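Local coordinates for protein tyrosinase (Aspergillus oryzae, PDB 6JU8) that probably oxidises L-tyrosine and L-dopa to L-dopaquinone with molecular oxygen at a dinuclear copper centre, as a tyrosinase of melanin biosynthesis, at residues V97-T102 and S302-D307. The protein carries 1 engineered substitution. Numbering follows the deposited sequence.
Sequences VHNNYT and SSTRYD. With CU (copper (II) ion), chain C.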
# COMPACT_ATOMS: atom_id res chain seq x y z
N VAL A 97 4.89 17.83 -24.16
CA VAL A 97 4.58 17.41 -25.53
C VAL A 97 4.24 15.93 -25.56
O VAL A 97 5.07 15.09 -25.21
CB VAL A 97 5.77 17.64 -26.48
CG1 VAL A 97 5.44 17.03 -27.84
CG2 VAL A 97 6.05 19.13 -26.62
N HIS A 98 3.01 15.62 -25.96
CA HIS A 98 2.55 14.27 -26.24
C HIS A 98 2.00 14.21 -27.65
O HIS A 98 1.45 15.22 -28.14
CB HIS A 98 1.50 13.82 -25.20
CG HIS A 98 2.09 13.80 -23.82
ND1 HIS A 98 1.70 14.70 -22.85
CD2 HIS A 98 3.05 13.03 -23.24
CE1 HIS A 98 2.36 14.45 -21.74
NE2 HIS A 98 3.21 13.46 -21.94
N ASN A 99 2.16 13.07 -28.30
CA ASN A 99 1.64 12.86 -29.66
C ASN A 99 2.25 13.88 -30.62
O ASN A 99 1.58 14.37 -31.53
CB ASN A 99 0.11 12.92 -29.73
CG ASN A 99 -0.42 12.30 -31.00
OD1 ASN A 99 0.00 11.22 -31.42
ND2 ASN A 99 -1.37 12.97 -31.66
N ASN A 100 3.53 14.19 -30.43
CA ASN A 100 4.31 14.87 -31.47
C ASN A 100 5.74 14.40 -31.41
O ASN A 100 6.18 13.83 -30.41
CB ASN A 100 4.22 16.39 -31.30
CG ASN A 100 4.45 17.16 -32.57
OD1 ASN A 100 4.69 16.59 -33.65
ND2 ASN A 100 4.38 18.48 -32.46
N TYR A 101 6.49 14.68 -32.47
CA TYR A 101 7.85 14.16 -32.64
C TYR A 101 8.86 14.76 -31.68
O TYR A 101 9.97 14.25 -31.53
CB TYR A 101 8.30 14.36 -34.10
CG TYR A 101 7.23 13.85 -35.03
CD1 TYR A 101 6.97 12.48 -35.10
CD2 TYR A 101 6.47 14.71 -35.81
CE1 TYR A 101 6.00 11.99 -35.95
CE2 TYR A 101 5.50 14.23 -36.66
CZ TYR A 101 5.26 12.87 -36.72
OH TYR A 101 4.29 12.33 -37.53
N THR A 102 8.50 15.86 -31.02
CA THR A 102 9.31 16.44 -29.95
C THR A 102 9.01 15.80 -28.60
O THR A 102 9.57 16.23 -27.59
CB THR A 102 9.07 17.97 -29.91
OG1 THR A 102 7.65 18.16 -29.97
CG2 THR A 102 9.72 18.70 -31.09
N SER A 302 9.76 8.09 -32.63
CA SER A 302 9.58 9.03 -31.55
C SER A 302 8.15 9.20 -31.04
O SER A 302 7.98 9.65 -29.90
CB SER A 302 10.07 10.45 -31.97
OG SER A 302 9.32 10.92 -33.08
N SER A 303 7.14 8.93 -31.87
CA SER A 303 5.81 9.43 -31.49
C SER A 303 4.68 8.58 -32.04
O SER A 303 4.76 8.05 -33.16
CB SER A 303 5.63 10.88 -31.99
OG SER A 303 4.39 11.44 -31.60
N THR A 304 3.57 8.60 -31.29
CA THR A 304 2.29 8.09 -31.78
C THR A 304 1.76 8.90 -32.95
O THR A 304 0.85 8.44 -33.67
CB THR A 304 1.25 8.08 -30.64
OG1 THR A 304 1.23 9.35 -30.01
CG2 THR A 304 1.64 7.04 -29.59
N ARG A 305 2.28 10.10 -33.24
CA ARG A 305 1.71 10.90 -34.32
C ARG A 305 1.99 10.31 -35.70
O ARG A 305 1.26 10.61 -36.66
CB ARG A 305 2.24 12.35 -34.25
CG ARG A 305 1.59 13.23 -35.32
CD ARG A 305 2.04 14.67 -35.26
NE ARG A 305 1.57 15.37 -34.07
CZ ARG A 305 1.40 16.68 -34.00
NH1 ARG A 305 0.98 17.21 -32.85
NH2 ARG A 305 1.64 17.47 -35.06
N TYR A 306 3.06 9.51 -35.81
CA TYR A 306 3.49 9.14 -37.17
C TYR A 306 2.41 8.36 -37.89
O TYR A 306 2.13 8.63 -39.04
CB TYR A 306 4.78 8.32 -37.12
CG TYR A 306 5.48 8.23 -38.46
CD1 TYR A 306 6.40 9.20 -38.84
CD2 TYR A 306 5.22 7.18 -39.35
CE1 TYR A 306 7.06 9.13 -40.05
CE2 TYR A 306 5.88 7.11 -40.56
CZ TYR A 306 6.79 8.08 -40.91
OH TYR A 306 7.47 8.05 -42.10
N ASP A 307 1.81 7.39 -37.19
CA ASP A 307 0.76 6.62 -37.84
C ASP A 307 -0.43 6.54 -36.90
O ASP A 307 -0.49 5.60 -36.09
CB ASP A 307 1.26 5.24 -38.24
CG ASP A 307 0.38 4.49 -39.22
OD1 ASP A 307 -0.80 4.85 -39.42
OD2 ASP A 307 0.86 3.50 -39.83
CU CU C . 4.91 13.85 -20.58
O HOH W 1 0.29 16.86 -30.08
O HOH W 2 4.67 12.06 -19.91
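Asn99 and Arg305 face each other with their CA atoms 5.1 Å apart, where the loop 97-102 runs past the type I beta turn from Ser303 to Tyr306. Asn99 has left-handed, positive phi and psi, which asparagine adopts more readily than most non-glycine residues. Asn99 O accepts from Arg305 NE at 2.7 Å, near the guanidinium plane. Arginine suits this place: its chain, extended through chi2, turns at chi3 (-68°), which sets NE, and NH1 weakly reaches the same carbonyl. NH1 also donates to a water that in turn donates to His98 O. The Asn100 amide, being flat, stacks on the guanidinium, the planes 7° apart; Asn100 OD1 lies over the centre of one face, 3.3 Å from Arg305 CZ. This partial negative charge should favour the cation, while the same OD1 accepts a weak bond from Tyr101 N. Thr304 has a hydroxyl on a short branch, and OG1 donates to Asn99 OD1 at 2.6 Å, the two side chains crossing at about a right angle. Tyr101 offers a broad ring crosswise to the Arg305 chain: Tyr101 CZ lies against Arg305 CB and CG, and Tyr101 OH comes 3.3 Å from Tyr306 CA. Ser302 OG, bonded to Trp298 O, sits at the ring edge. The small Ser303 hydroxyl does double duty: Ser303 OG accepts from Arg305 N at 3.0 Å, forming an ST turn, and pairs with Glu329, whose carboxylate also takes up Asn99 N and Thr304 N. In the tyrosinase central domain, the contact joins the turn after helix 298-302 to the loop before helix 103-129, whose His98 NE2 binds a copper ion at 2.2 Å with His71 and His107.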